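Local atomic coordinates of putative secreted glycosylhydrolase (Parabacteroides distasonis ATCC 8503, PDB entry 3IMM), a protein that probably hydrolyses glycosidic bonds, as a secreted member of the 3-keto-disaccharide hydrolase family with a concanavalin-like beta-sandwich fold. Residues G102-H107 against Q132-I137; N78-Q83 against A172-K177; K8-K13 against D44-F49; G178-Q183 against I196-L201; T57-N62 against D87-W92. All coordinates share one frame; numbering follows the deposited sequence.

How the contacts relate
Contacts 4 and 1 are both buried contacts between layers of the sandwich, their centres about 14 Å apart. Contact 3 lies beside contact 4, centres about 5 Å apart, where strand 8-9 pairs with strand 191-200 through Lys-8 O and Ile-198 N, 2.9 Å. Contact 1 touches contact 2 where Tyr-105 N meets Glu-81 O at 2.8 Å, so that the loop 102-107 continues the sheet beyond strand 80-85. Contacts 2 and 5 have centres about 25 Å apart, yet both reach the sodium ion: Glu-81 and Gln-83 come from one, Asn-62 from the other.

Contact 1 (G102-H107 against Q132-I137); sequences GAIYGH and QHIMVI
A small, buried apolar contact lets the loop 102-107 rest on the inner face of strand 133-138, with Ile-104, Ile-134, Val-136 and the backbone of Gly-102 doing the touching. Ile-104 does not aim its CB at the strand; its longer branch bends there instead, with CG1 beside the backbone N (chi1 -48°) and CD1 turned again (chi2 -61°). CD1 thereby comes to 4.2 Å from Ile-134 CG2 and to 4.3 Å from Val-136 CG2, bridging two strand residues whose side chains point the same way. Nearer the start of the loop, the backbone takes over: Gly-102 O lies 3.8 Å from Val-136 CG2, and Val-136 CG1 is 4.0 Å from Gly-102 CA. Gly-102 has a positive phi of 87°, and a methyl-lined surface can lie close over its bare CA. Its carbonyl oxygen, although packed against valine, is satisfied by Thr-144 OG1 of the next strand, 141-147. Further on, the loop turns back on itself, and His-107 ND1 donates to Tyr-105 O at 2.8 Å. Val-80 packs on both Ile-104 and Ile-134. Aliphatic packing of this kind, from a loop paired to the edge strand 80-85 onto a strand of the facing sheet, fits a two-layered beta sandwich.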
# COMPACT_ATOMS: atom_id res chain seq x y z
N GLY A 102 -3.54 -6.68 -2.18
CA GLY A 102 -4.08 -6.61 -0.83
C GLY A 102 -3.25 -7.39 0.18
O GLY A 102 -3.57 -7.40 1.34
N ALA A 103 -2.17 -8.03 -0.25
CA ALA A 103 -1.25 -8.61 0.69
C ALA A 103 -0.48 -7.53 1.44
O ALA A 103 -0.39 -6.39 1.01
CB ALA A 103 -0.29 -9.53 -0.01
N ILE A 104 0.12 -7.94 2.56
CA ILE A 104 1.17 -7.15 3.22
C ILE A 104 2.48 -7.63 2.63
O ILE A 104 2.94 -8.78 2.86
CB ILE A 104 1.15 -7.27 4.77
CG1 ILE A 104 -0.25 -7.08 5.30
CG2 ILE A 104 2.13 -6.24 5.44
CD1 ILE A 104 -0.80 -5.68 4.96
N TYR A 105 3.04 -6.77 1.78
CA TYR A 105 4.11 -7.16 0.91
C TYR A 105 5.25 -7.74 1.73
O TYR A 105 5.68 -7.15 2.72
CB TYR A 105 4.66 -6.03 0.02
CG TYR A 105 5.83 -6.53 -0.76
CD1 TYR A 105 5.63 -7.33 -1.86
CD2 TYR A 105 7.15 -6.29 -0.34
CE1 TYR A 105 6.70 -7.88 -2.56
CE2 TYR A 105 8.23 -6.83 -1.04
CZ TYR A 105 7.98 -7.60 -2.16
OH TYR A 105 8.99 -8.14 -2.89
N GLY A 106 5.73 -8.88 1.28
CA GLY A 106 6.85 -9.57 1.95
C GLY A 106 6.56 -10.26 3.26
O GLY A 106 7.48 -10.94 3.83
N HIS A 107 5.30 -10.19 3.72
CA HIS A 107 4.93 -10.58 5.09
C HIS A 107 3.71 -11.48 5.24
O HIS A 107 3.71 -12.40 6.09
CB HIS A 107 4.79 -9.32 5.96
CG HIS A 107 6.09 -8.61 6.17
ND1 HIS A 107 6.62 -7.71 5.26
CD2 HIS A 107 7.01 -8.72 7.16
CE1 HIS A 107 7.79 -7.29 5.70
NE2 HIS A 107 8.05 -7.89 6.85
N GLN A 132 -1.20 -2.28 15.99
CA GLN A 132 -0.60 -3.50 15.39
C GLN A 132 -1.54 -4.31 14.49
O GLN A 132 -1.11 -5.27 13.85
CB GLN A 132 -0.02 -4.40 16.47
CG GLN A 132 1.31 -3.88 16.98
CD GLN A 132 1.89 -4.76 18.06
OE1 GLN A 132 1.18 -5.28 18.89
NE2 GLN A 132 3.19 -4.92 18.04
N HIS A 133 -2.82 -3.94 14.46
CA HIS A 133 -3.82 -4.61 13.61
C HIS A 133 -4.11 -3.81 12.33
O HIS A 133 -4.58 -2.65 12.40
CB HIS A 133 -5.10 -4.84 14.41
CG HIS A 133 -4.85 -5.65 15.65
ND1 HIS A 133 -4.81 -7.03 15.64
CD2 HIS A 133 -4.56 -5.27 16.92
CE1 HIS A 133 -4.54 -7.46 16.86
NE2 HIS A 133 -4.38 -6.42 17.65
N ILE A 134 -3.79 -4.43 11.19
CA ILE A 134 -4.04 -3.89 9.84
C ILE A 134 -5.01 -4.84 9.14
O ILE A 134 -4.82 -6.05 9.17
CB ILE A 134 -2.71 -3.74 9.05
CG1 ILE A 134 -1.81 -2.75 9.81
CG2 ILE A 134 -2.94 -3.23 7.59
CD1 ILE A 134 -0.45 -2.48 9.19
N MSE A 135 -6.08 -4.30 8.58
CA MSE A 135 -7.03 -5.05 7.78
C MSE A 135 -7.08 -4.44 6.38
O MSE A 135 -7.04 -3.21 6.22
CB MSE A 135 -8.42 -5.00 8.42
CG MSE A 135 -9.53 -5.45 7.50
SE MSE A 135 -11.28 -5.37 8.37
CE MSE A 135 -11.02 -6.72 9.78
N VAL A 136 -7.15 -5.30 5.36
CA VAL A 136 -7.32 -4.82 4.00
C VAL A 136 -8.64 -5.35 3.46
O VAL A 136 -8.89 -6.56 3.43
CB VAL A 136 -6.15 -5.18 3.10
CG1 VAL A 136 -6.34 -4.62 1.73
CG2 VAL A 136 -4.82 -4.71 3.71
N ILE A 137 -9.46 -4.43 2.97
CA ILE A 137 -10.70 -4.77 2.37
C ILE A 137 -10.56 -4.34 0.92
O ILE A 137 -10.35 -3.16 0.66
CB ILE A 137 -11.86 -4.05 3.07
CG1 ILE A 137 -11.84 -4.36 4.58
CG2 ILE A 137 -13.20 -4.46 2.40
CD1 ILE A 137 -12.22 -3.25 5.44

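Contact 2 (N78-Q83 against A172-K177); sequences NSVEIQ and AELPTK. With NA (sodium ion), chain D.
Strand 80-85, an outermost strand of the five-stranded sheet, carries two ligands of the sodium site, and at its beginning Ser-79 and Val-80 are covered by Leu-174 from the loop that leads to strand 179-182. The cover is made by one methyl group. Leu-174 CD2 sits 3.7 Å from Ser-79 O and 3.9 Å from Val-80 CG2, its side chain pointing at the strand. Val-80 offers the branch lying beside its backbone N, while its other methyl, CG1, is anti to that nitrogen (chi1 174°). The side chain of Ser-79 points away from the loop, and its hydroxyl is bonded to Trp-75 O. Farther along the strand the character changes from apolar packing to metal binding. Glu-81 OE2 binds the sodium ion at 2.7 Å on an extended side chain, whereas the side chain of Gln-83 bends at chi2 (75°) to bring OE1 to 2.4 Å from the same ion. Asn-62 OD1 and Ser-63 O complete the protein ligands. In the second shell, Gln-83 NE2 donates to Glu-99 O, which would fix the turn of the amide. The four ligands are all oxygens, one of them a carboxylate that would offset the charge of the ion, while the loop contact itself is purely van der Waals and leaves the metal end untouched.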
# COMPACT_ATOMS: atom_id res chain seq x y z
N ASN A 78 11.49 0.88 6.95
CA ASN A 78 10.88 1.55 8.10
C ASN A 78 9.43 1.84 7.83
O ASN A 78 8.97 2.95 8.02
CB ASN A 78 11.64 2.84 8.45
CG ASN A 78 13.08 2.58 8.82
OD1 ASN A 78 13.34 1.90 9.78
ND2 ASN A 78 14.00 3.10 8.04
N SER A 79 8.70 0.82 7.37
CA SER A 79 7.31 1.02 6.98
C SER A 79 6.60 -0.32 6.75
O SER A 79 7.23 -1.38 6.71
CB SER A 79 7.18 1.88 5.70
OG SER A 79 7.73 1.21 4.56
N VAL A 80 5.28 -0.23 6.58
CA VAL A 80 4.49 -1.39 6.15
C VAL A 80 3.89 -1.09 4.78
O VAL A 80 3.40 0.05 4.53
CB VAL A 80 3.38 -1.67 7.19
CG1 VAL A 80 2.45 -2.76 6.70
CG2 VAL A 80 4.03 -1.94 8.54
N GLU A 81 3.95 -2.07 3.88
CA GLU A 81 3.42 -1.91 2.52
C GLU A 81 2.29 -2.90 2.24
O GLU A 81 2.43 -4.13 2.37
CB GLU A 81 4.50 -2.10 1.47
CG GLU A 81 3.97 -2.06 0.07
CD GLU A 81 5.05 -2.29 -0.96
OE1 GLU A 81 6.15 -2.76 -0.58
OE2 GLU A 81 4.79 -2.02 -2.15
N ILE A 82 1.16 -2.30 1.86
CA ILE A 82 0.02 -3.02 1.36
C ILE A 82 0.20 -3.12 -0.15
O ILE A 82 0.20 -2.12 -0.85
CB ILE A 82 -1.32 -2.34 1.68
CG1 ILE A 82 -1.55 -2.23 3.21
CG2 ILE A 82 -2.46 -3.23 1.07
CD1 ILE A 82 -0.72 -1.20 3.97
N GLN A 83 0.40 -4.34 -0.61
CA GLN A 83 0.63 -4.61 -2.02
C GLN A 83 -0.57 -4.26 -2.90
O GLN A 83 -1.72 -4.61 -2.59
CB GLN A 83 0.91 -6.10 -2.19
CG GLN A 83 1.23 -6.57 -3.59
CD GLN A 83 2.61 -6.20 -4.05
OE1 GLN A 83 3.26 -5.33 -3.46
NE2 GLN A 83 3.07 -6.87 -5.09
N ALA A 172 6.85 -6.91 14.63
CA ALA A 172 6.44 -6.84 16.03
C ALA A 172 7.01 -5.66 16.79
O ALA A 172 6.45 -5.26 17.80
CB ALA A 172 6.76 -8.14 16.77
N GLU A 173 8.11 -5.08 16.30
CA GLU A 173 8.75 -3.97 17.00
C GLU A 173 8.66 -2.68 16.17
O GLU A 173 9.24 -1.65 16.54
CB GLU A 173 10.21 -4.31 17.33
CG GLU A 173 10.57 -5.80 17.43
CD GLU A 173 10.07 -6.51 18.70
OE1 GLU A 173 9.60 -5.84 19.64
OE2 GLU A 173 10.17 -7.76 18.73
N LEU A 174 7.94 -2.73 15.05
CA LEU A 174 7.71 -1.55 14.23
C LEU A 174 6.70 -0.62 14.94
O LEU A 174 5.69 -1.09 15.52
CB LEU A 174 7.23 -1.97 12.83
CG LEU A 174 8.10 -1.54 11.64
CD1 LEU A 174 9.52 -1.92 11.77
CD2 LEU A 174 7.51 -2.08 10.38
N PRO A 175 7.01 0.70 14.97
CA PRO A 175 6.01 1.69 15.35
C PRO A 175 4.75 1.65 14.46
O PRO A 175 4.84 1.34 13.25
CB PRO A 175 6.75 3.03 15.15
CG PRO A 175 8.22 2.68 15.27
CD PRO A 175 8.33 1.30 14.69
N THR A 176 3.62 2.04 15.05
CA THR A 176 2.32 1.97 14.41
C THR A 176 1.76 3.39 14.20
O THR A 176 0.56 3.67 14.36
CB THR A 176 1.42 1.03 15.20
OG1 THR A 176 1.18 1.55 16.53
CG2 THR A 176 2.08 -0.35 15.29
N LYS A 177 2.67 4.28 13.86
CA LYS A 177 2.40 5.66 13.53
C LYS A 177 3.47 6.11 12.53
O LYS A 177 4.66 5.82 12.72
CB LYS A 177 2.47 6.54 14.79
CG LYS A 177 2.45 8.05 14.48
CD LYS A 177 2.24 8.96 15.70
CE LYS A 177 2.38 10.41 15.27
NZ LYS A 177 2.35 11.39 16.41
NA NA D . 4.53 -3.51 -4.39

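Contact 3 (K8-K13 against D44-F49); sequences KPLFGK and DEYENF
Lys-8 leaves the backbone with CG between N and the carbonyl carbon (chi1 79°) and then runs fully extended, while Tyr-46 turns its ring beside its own backbone N (chi1 -70°); the two side chains thus approach from opposite directions and meet at their polar ends. The meeting joins the short edge strand 8-9 of the six-stranded sheet to segment 44-49, the connection from strand 40-42 of one sheet of the sandwich into strand 49-57 of the other. Lys-8 NZ donates to Tyr-46 OH at 2.9 Å, arriving in the plane of the ring at its edge, and Lys-8 CE follows at 3.2 Å from the same oxygen. Leu-10, just after the strand in the type I turn Pro-9 to Gly-12, adds the apolar part, with CD1 4.3 Å from Tyr-46 CE2. Leu-10 and Tyr-46 both also touch Ile-180 of the facing sheet, so the inner side of the contact merges with the core. Outward, the charge of Lys-8 has an acidic neighbour, Asp-44, whose OD2 lies 5.2 Å from NZ; this is too far for direct contact but should still help balance the ammonium. Between them sits a water, which donates to Asp-44 OD2 at 3.2 Å and accepts a weak bond from Lys-8 NZ at 2.8 Å.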
# COMPACT_ATOMS: atom_id res chain seq x y z
N LYS A 8 -11.44 13.04 5.12
CA LYS A 8 -10.82 14.13 4.39
C LYS A 8 -9.90 13.57 3.30
O LYS A 8 -9.33 12.45 3.45
CB LYS A 8 -10.03 15.05 5.33
CG LYS A 8 -8.68 14.48 5.72
CD LYS A 8 -7.96 15.31 6.79
CE LYS A 8 -6.67 14.61 7.22
NZ LYS A 8 -5.82 15.30 8.23
N PRO A 9 -9.75 14.32 2.21
CA PRO A 9 -8.79 13.95 1.20
C PRO A 9 -7.39 13.81 1.82
O PRO A 9 -6.94 14.69 2.57
CB PRO A 9 -8.87 15.11 0.21
CG PRO A 9 -9.51 16.20 0.92
CD PRO A 9 -10.44 15.59 1.84
N LEU A 10 -6.72 12.70 1.56
CA LEU A 10 -5.46 12.42 2.22
C LEU A 10 -4.43 13.52 1.94
O LEU A 10 -3.62 13.85 2.79
CB LEU A 10 -4.91 11.06 1.75
CG LEU A 10 -3.57 10.61 2.31
CD1 LEU A 10 -3.64 10.39 3.87
CD2 LEU A 10 -3.07 9.34 1.55
N PHE A 11 -4.43 14.06 0.72
CA PHE A 11 -3.40 15.00 0.33
C PHE A 11 -3.99 16.39 0.20
O PHE A 11 -3.35 17.26 -0.37
CB PHE A 11 -2.68 14.58 -0.97
CG PHE A 11 -1.96 13.26 -0.90
CD1 PHE A 11 -1.09 12.97 0.15
CD2 PHE A 11 -2.15 12.31 -1.90
CE1 PHE A 11 -0.43 11.75 0.21
CE2 PHE A 11 -1.45 11.10 -1.87
CZ PHE A 11 -0.60 10.82 -0.80
N GLY A 12 -5.18 16.60 0.76
CA GLY A 12 -5.91 17.83 0.60
C GLY A 12 -6.31 18.05 -0.84
O GLY A 12 -6.28 17.14 -1.63
N LYS A 13 -6.63 19.30 -1.18
CA LYS A 13 -6.90 19.67 -2.57
C LYS A 13 -5.62 20.10 -3.24
O LYS A 13 -4.76 20.74 -2.62
CB LYS A 13 -7.88 20.82 -2.63
CG LYS A 13 -9.15 20.61 -1.84
CD LYS A 13 -9.86 21.97 -1.64
CE LYS A 13 -11.07 22.11 -2.53
NZ LYS A 13 -12.11 21.08 -2.16
N ASP A 44 1.98 14.95 7.20
CA ASP A 44 1.67 14.63 8.60
C ASP A 44 1.67 13.12 8.87
O ASP A 44 1.52 12.32 7.96
CB ASP A 44 0.28 15.19 8.97
CG ASP A 44 0.18 16.68 8.79
OD1 ASP A 44 1.17 17.40 9.03
OD2 ASP A 44 -0.93 17.13 8.40
N GLU A 45 1.83 12.74 10.13
CA GLU A 45 1.81 11.34 10.55
C GLU A 45 0.42 10.96 11.02
O GLU A 45 -0.34 11.79 11.51
CB GLU A 45 2.82 11.08 11.66
CG GLU A 45 4.27 11.39 11.23
CD GLU A 45 5.29 11.00 12.26
OE1 GLU A 45 5.30 9.85 12.69
OE2 GLU A 45 6.11 11.85 12.64
N TYR A 46 0.09 9.69 10.80
CA TYR A 46 -1.20 9.13 11.13
C TYR A 46 -1.06 7.80 11.88
O TYR A 46 -0.17 7.00 11.60
CB TYR A 46 -1.96 8.85 9.86
CG TYR A 46 -2.40 10.08 9.16
CD1 TYR A 46 -3.61 10.68 9.49
CD2 TYR A 46 -1.60 10.68 8.19
CE1 TYR A 46 -4.03 11.82 8.87
CE2 TYR A 46 -2.03 11.83 7.54
CZ TYR A 46 -3.24 12.40 7.89
OH TYR A 46 -3.67 13.58 7.26
N GLU A 47 -1.96 7.60 12.82
CA GLU A 47 -2.18 6.31 13.46
C GLU A 47 -3.67 6.17 13.72
O GLU A 47 -4.41 7.20 13.75
CB GLU A 47 -1.42 6.21 14.78
CG GLU A 47 -1.76 7.30 15.78
CD GLU A 47 -0.96 7.17 17.05
OE1 GLU A 47 -0.25 6.14 17.22
OE2 GLU A 47 -1.05 8.10 17.89
N ASN A 48 -4.13 4.94 13.89
CA ASN A 48 -5.54 4.70 14.29
C ASN A 48 -6.51 5.35 13.31
O ASN A 48 -7.32 6.22 13.65
CB ASN A 48 -5.78 5.19 15.73
CG ASN A 48 -4.97 4.41 16.72
OD1 ASN A 48 -4.87 3.17 16.60
ND2 ASN A 48 -4.36 5.10 17.68
N PHE A 49 -6.39 4.89 12.08
CA PHE A 49 -7.08 5.46 10.96
C PHE A 49 -7.57 4.38 10.00
O PHE A 49 -7.18 3.24 10.08
CB PHE A 49 -6.13 6.42 10.24
CG PHE A 49 -4.96 5.78 9.59
CD1 PHE A 49 -5.07 5.19 8.32
CD2 PHE A 49 -3.72 5.79 10.21
CE1 PHE A 49 -3.95 4.61 7.70
CE2 PHE A 49 -2.61 5.19 9.61
CZ PHE A 49 -2.73 4.61 8.36
O HOH W 1 -3.40 15.51 9.62

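Contact 4 (G178-Q183 against I196-L201); sequences GFIGLQ and IKIRSL
Strands 179-182 and 191-200 face each other from different sheets and run nearly antiparallel where they touch, 168° apart, with Ile-180 over Ile-198 and Leu-182 over Ile-196 at CA separations of 10.3 and 10.4 Å. At that spacing the backbones cannot bond to one another, and the interval is filled by side chains alone. All four point toward the other strand and meet tip to tip, one terminal methyl to another. Ile-180 CD1 reaches Ile-198 CD1 at 3.6 Å, the tighter of the two pairs, and Leu-182 CD1 lies 3.9 Å from Ile-196 CD1. The reach comes from extended chains. In Ile-198, CG1 is anti to the backbone N (chi1 -171°) and CD1 continues the line, which pushes this methyl straight across the interface; CG2 is left between the backbone N and the carbonyl carbon. Ile-180 instead has CG1 beside its N, but is equally extended beyond it. Between the paired residues, Gly-181 has no side chain, and Lys-197 alternates to the outer face, in cation-pi contact with Trp-7. Arg-199, also outward, makes a salt bridge with Glu-50. Around the pairs, Phe-49 packs on both Ile-180 and Ile-198, Leu-51 on Ile-180, Ile-40 and Val-65 on Leu-182, and Leu-10 on Ile-196, so all four side chains have further apolar neighbours. Face-to-face packing of two antiparallel sheets through branched aliphatic residues is characteristic of the beta-sandwich core of the concanavalin-like fold.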
# COMPACT_ATOMS: atom_id res chain seq x y z
N GLY A 178 3.07 6.85 11.51
CA GLY A 178 4.01 7.50 10.60
C GLY A 178 3.34 8.04 9.36
O GLY A 178 2.11 8.14 9.29
N PHE A 179 4.15 8.36 8.37
CA PHE A 179 3.64 8.97 7.15
C PHE A 179 2.97 7.89 6.30
O PHE A 179 3.27 6.70 6.46
CB PHE A 179 4.76 9.66 6.38
CG PHE A 179 5.49 10.69 7.19
CD1 PHE A 179 5.00 11.97 7.28
CD2 PHE A 179 6.65 10.37 7.87
CE1 PHE A 179 5.67 12.91 8.02
CE2 PHE A 179 7.33 11.32 8.61
CZ PHE A 179 6.83 12.58 8.68
N ILE A 180 2.05 8.34 5.44
CA ILE A 180 1.41 7.54 4.44
C ILE A 180 1.93 7.96 3.06
O ILE A 180 2.13 9.15 2.79
CB ILE A 180 -0.15 7.63 4.55
CG1 ILE A 180 -0.62 7.13 5.91
CG2 ILE A 180 -0.81 6.82 3.47
CD1 ILE A 180 -2.12 7.33 6.23
N GLY A 181 2.23 6.99 2.22
CA GLY A 181 2.64 7.29 0.87
C GLY A 181 2.17 6.29 -0.18
O GLY A 181 1.69 5.22 0.12
N LEU A 182 2.30 6.72 -1.43
CA LEU A 182 2.11 5.88 -2.60
C LEU A 182 3.42 5.84 -3.36
O LEU A 182 4.19 6.80 -3.37
CB LEU A 182 1.01 6.44 -3.50
CG LEU A 182 -0.37 6.61 -2.89
CD1 LEU A 182 -1.29 7.39 -3.84
CD2 LEU A 182 -0.94 5.21 -2.51
N GLN A 183 3.67 4.70 -3.98
CA GLN A 183 4.89 4.49 -4.74
C GLN A 183 4.71 4.92 -6.18
O GLN A 183 3.62 4.85 -6.73
CB GLN A 183 5.31 3.05 -4.63
CG GLN A 183 5.64 2.66 -3.21
CD GLN A 183 5.73 1.19 -3.05
OE1 GLN A 183 6.61 0.55 -3.62
NE2 GLN A 183 4.81 0.62 -2.27
N ILE A 196 -8.67 9.31 -2.73
CA ILE A 196 -7.81 8.92 -1.62
C ILE A 196 -8.17 9.79 -0.42
O ILE A 196 -7.99 11.02 -0.43
CB ILE A 196 -6.35 9.07 -1.94
CG1 ILE A 196 -6.04 8.49 -3.32
CG2 ILE A 196 -5.48 8.38 -0.89
CD1 ILE A 196 -4.78 9.06 -3.90
N LYS A 197 -8.71 9.13 0.60
CA LYS A 197 -9.25 9.79 1.78
C LYS A 197 -9.00 9.00 3.05
O LYS A 197 -8.71 7.81 3.04
CB LYS A 197 -10.75 10.07 1.61
CG LYS A 197 -11.62 8.82 1.30
CD LYS A 197 -13.01 9.25 0.95
CE LYS A 197 -14.07 8.14 1.17
NZ LYS A 197 -15.42 8.67 0.76
N ILE A 198 -9.09 9.69 4.16
CA ILE A 198 -8.72 9.13 5.43
C ILE A 198 -9.68 9.66 6.52
O ILE A 198 -10.20 10.76 6.42
CB ILE A 198 -7.24 9.46 5.76
CG1 ILE A 198 -6.77 8.69 7.00
CG2 ILE A 198 -7.00 11.00 5.94
CD1 ILE A 198 -5.26 8.73 7.18
N ARG A 199 -9.94 8.84 7.52
CA ARG A 199 -10.54 9.32 8.76
C ARG A 199 -10.07 8.50 9.94
O ARG A 199 -9.58 7.40 9.78
CB ARG A 199 -12.05 9.32 8.68
CG ARG A 199 -12.64 8.00 8.63
CD ARG A 199 -14.17 8.06 8.71
NE ARG A 199 -14.64 6.70 8.43
CZ ARG A 199 -15.89 6.38 8.12
NH1 ARG A 199 -16.83 7.31 8.02
NH2 ARG A 199 -16.19 5.12 7.83
N SER A 200 -10.23 9.06 11.14
CA SER A 200 -9.80 8.37 12.34
C SER A 200 -10.75 7.24 12.70
O SER A 200 -11.94 7.29 12.40
CB SER A 200 -9.66 9.35 13.50
OG SER A 200 -8.75 10.38 13.12
N LEU A 201 -10.22 6.22 13.34
CA LEU A 201 -11.04 5.15 13.89
C LEU A 201 -11.62 5.63 15.24
O LEU A 201 -11.03 6.47 15.94
CB LEU A 201 -10.23 3.86 14.04
CG LEU A 201 -9.68 3.22 12.77
CD1 LEU A 201 -8.80 2.01 13.11
CD2 LEU A 201 -10.80 2.81 11.83
OXT LEU A 201 -12.71 5.26 15.68

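Contact 5 (T57-N62 against D87-W92); sequences TDVGTN and DHCEKW. With NA (sodium ion), chain D.
Gly-60 and Cys-89 form the close part of this surface contact, where the tip of the turn 58-61 lies against the loop 87-92. Cys-89 CB is 3.9 Å from both Gly-60 N and Gly-60 CA; SG, held anti to the backbone N (chi1 -177°), lies 4.0 Å from Gly-60 CA. The type II turn brings Gly-60 to a positive phi (83°), and its N is satisfied by Asp-86 OD2. Inside the turn, Asp-58 N donates to Thr-61 OG1 at 2.9 Å. Toward the outside the packing thins: Val-59 CG1 is 4.4 Å from Cys-89 SG, and Lys-91 NZ stays 4.4 Å from Gly-60 O, a long approach on the solvent side. On the side nearer the metal a water links the segments, accepting from Asn-62 ND2 at 3.2 Å and from Trp-92 NE1 at 3.3 Å. Asn-62 thus uses its two ends differently, since OD1 binds the sodium ion at 2.7 Å. The turn connects strand 49-57 of one sheet to strand 62-69 of the other, and the partner loop follows strand 80-85, which pairs with 62-69, so the contact sits above the ends of these strands, beside the metal site.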
# COMPACT_ATOMS: atom_id res chain seq x y z
N THR A 57 -5.55 -0.71 -12.40
CA THR A 57 -4.30 -1.29 -12.84
C THR A 57 -4.15 -1.28 -14.34
O THR A 57 -5.10 -1.07 -15.09
CB THR A 57 -4.17 -2.76 -12.36
OG1 THR A 57 -5.11 -3.57 -13.06
CG2 THR A 57 -4.40 -2.85 -10.85
N ASP A 58 -2.89 -1.45 -14.72
CA ASP A 58 -2.44 -1.83 -16.04
C ASP A 58 -2.03 -3.32 -15.99
O ASP A 58 -1.87 -3.91 -14.89
CB ASP A 58 -1.17 -1.03 -16.30
CG ASP A 58 -1.06 -0.49 -17.68
OD1 ASP A 58 -1.93 -0.79 -18.53
OD2 ASP A 58 -0.11 0.31 -17.90
N VAL A 59 -1.78 -3.91 -17.15
CA VAL A 59 -1.30 -5.26 -17.21
C VAL A 59 0.05 -5.25 -16.48
O VAL A 59 0.90 -4.45 -16.80
CB VAL A 59 -1.18 -5.82 -18.67
CG1 VAL A 59 -0.44 -7.14 -18.69
CG2 VAL A 59 -2.57 -5.99 -19.29
N GLY A 60 0.17 -6.08 -15.45
CA GLY A 60 1.43 -6.30 -14.74
C GLY A 60 1.78 -5.27 -13.69
O GLY A 60 2.90 -5.27 -13.19
N THR A 61 0.83 -4.38 -13.37
CA THR A 61 1.01 -3.43 -12.26
C THR A 61 1.54 -4.07 -10.97
O THR A 61 1.05 -5.08 -10.52
CB THR A 61 -0.31 -2.71 -11.97
OG1 THR A 61 -0.58 -1.84 -13.06
CG2 THR A 61 -0.26 -1.90 -10.69
N ASN A 62 2.56 -3.45 -10.39
CA ASN A 62 3.08 -3.84 -9.08
C ASN A 62 3.41 -2.56 -8.30
O ASN A 62 4.37 -1.87 -8.61
CB ASN A 62 4.32 -4.78 -9.21
CG ASN A 62 4.90 -5.20 -7.85
OD1 ASN A 62 4.52 -4.69 -6.78
ND2 ASN A 62 5.83 -6.14 -7.88
N ASP A 87 -3.08 -9.20 -10.24
CA ASP A 87 -3.06 -10.64 -10.03
C ASP A 87 -3.36 -11.47 -11.31
O ASP A 87 -3.21 -12.68 -11.31
CB ASP A 87 -4.09 -11.02 -8.94
CG ASP A 87 -3.69 -10.60 -7.56
OD1 ASP A 87 -2.63 -10.00 -7.41
OD2 ASP A 87 -4.43 -10.85 -6.59
N HIS A 88 -3.85 -10.83 -12.35
CA HIS A 88 -4.23 -11.57 -13.55
C HIS A 88 -3.07 -11.72 -14.51
O HIS A 88 -3.21 -12.36 -15.51
CB HIS A 88 -5.39 -10.89 -14.26
CG HIS A 88 -6.54 -10.61 -13.36
ND1 HIS A 88 -7.54 -11.53 -13.12
CD2 HIS A 88 -6.84 -9.53 -12.60
CE1 HIS A 88 -8.41 -11.02 -12.27
NE2 HIS A 88 -8.01 -9.81 -11.94
N CYS A 89 -1.94 -11.10 -14.21
CA CYS A 89 -0.72 -11.30 -14.98
C CYS A 89 0.12 -12.29 -14.20
O CYS A 89 0.39 -12.04 -13.03
CB CYS A 89 0.04 -9.98 -15.07
SG CYS A 89 1.47 -10.07 -16.04
N GLU A 90 0.50 -13.39 -14.81
CA GLU A 90 1.31 -14.40 -14.11
C GLU A 90 2.72 -14.44 -14.67
O GLU A 90 3.06 -15.38 -15.35
CB GLU A 90 0.64 -15.79 -14.24
N LYS A 91 3.54 -13.44 -14.36
CA LYS A 91 4.88 -13.27 -15.01
C LYS A 91 6.01 -14.07 -14.39
O LYS A 91 6.92 -14.54 -15.09
CB LYS A 91 5.33 -11.80 -15.01
CG LYS A 91 4.95 -11.04 -16.25
CD LYS A 91 5.77 -9.76 -16.38
CE LYS A 91 5.38 -8.69 -15.38
NZ LYS A 91 5.76 -7.33 -15.89
N TRP A 92 5.98 -14.16 -13.07
CA TRP A 92 7.04 -14.73 -12.27
C TRP A 92 6.58 -16.09 -11.82
O TRP A 92 6.84 -16.52 -10.70
CB TRP A 92 7.32 -13.78 -11.09
CG TRP A 92 7.42 -12.32 -11.58
CD1 TRP A 92 6.50 -11.33 -11.39
CD2 TRP A 92 8.47 -11.73 -12.38
NE1 TRP A 92 6.92 -10.16 -12.00
CE2 TRP A 92 8.12 -10.38 -12.61
CE3 TRP A 92 9.67 -12.21 -12.90
CZ2 TRP A 92 8.93 -9.51 -13.33
CZ3 TRP A 92 10.47 -11.35 -13.62
CH2 TRP A 92 10.09 -10.02 -13.83
NA NA D . 4.53 -3.51 -4.39
O HOH W 2 6.27 -7.17 -10.84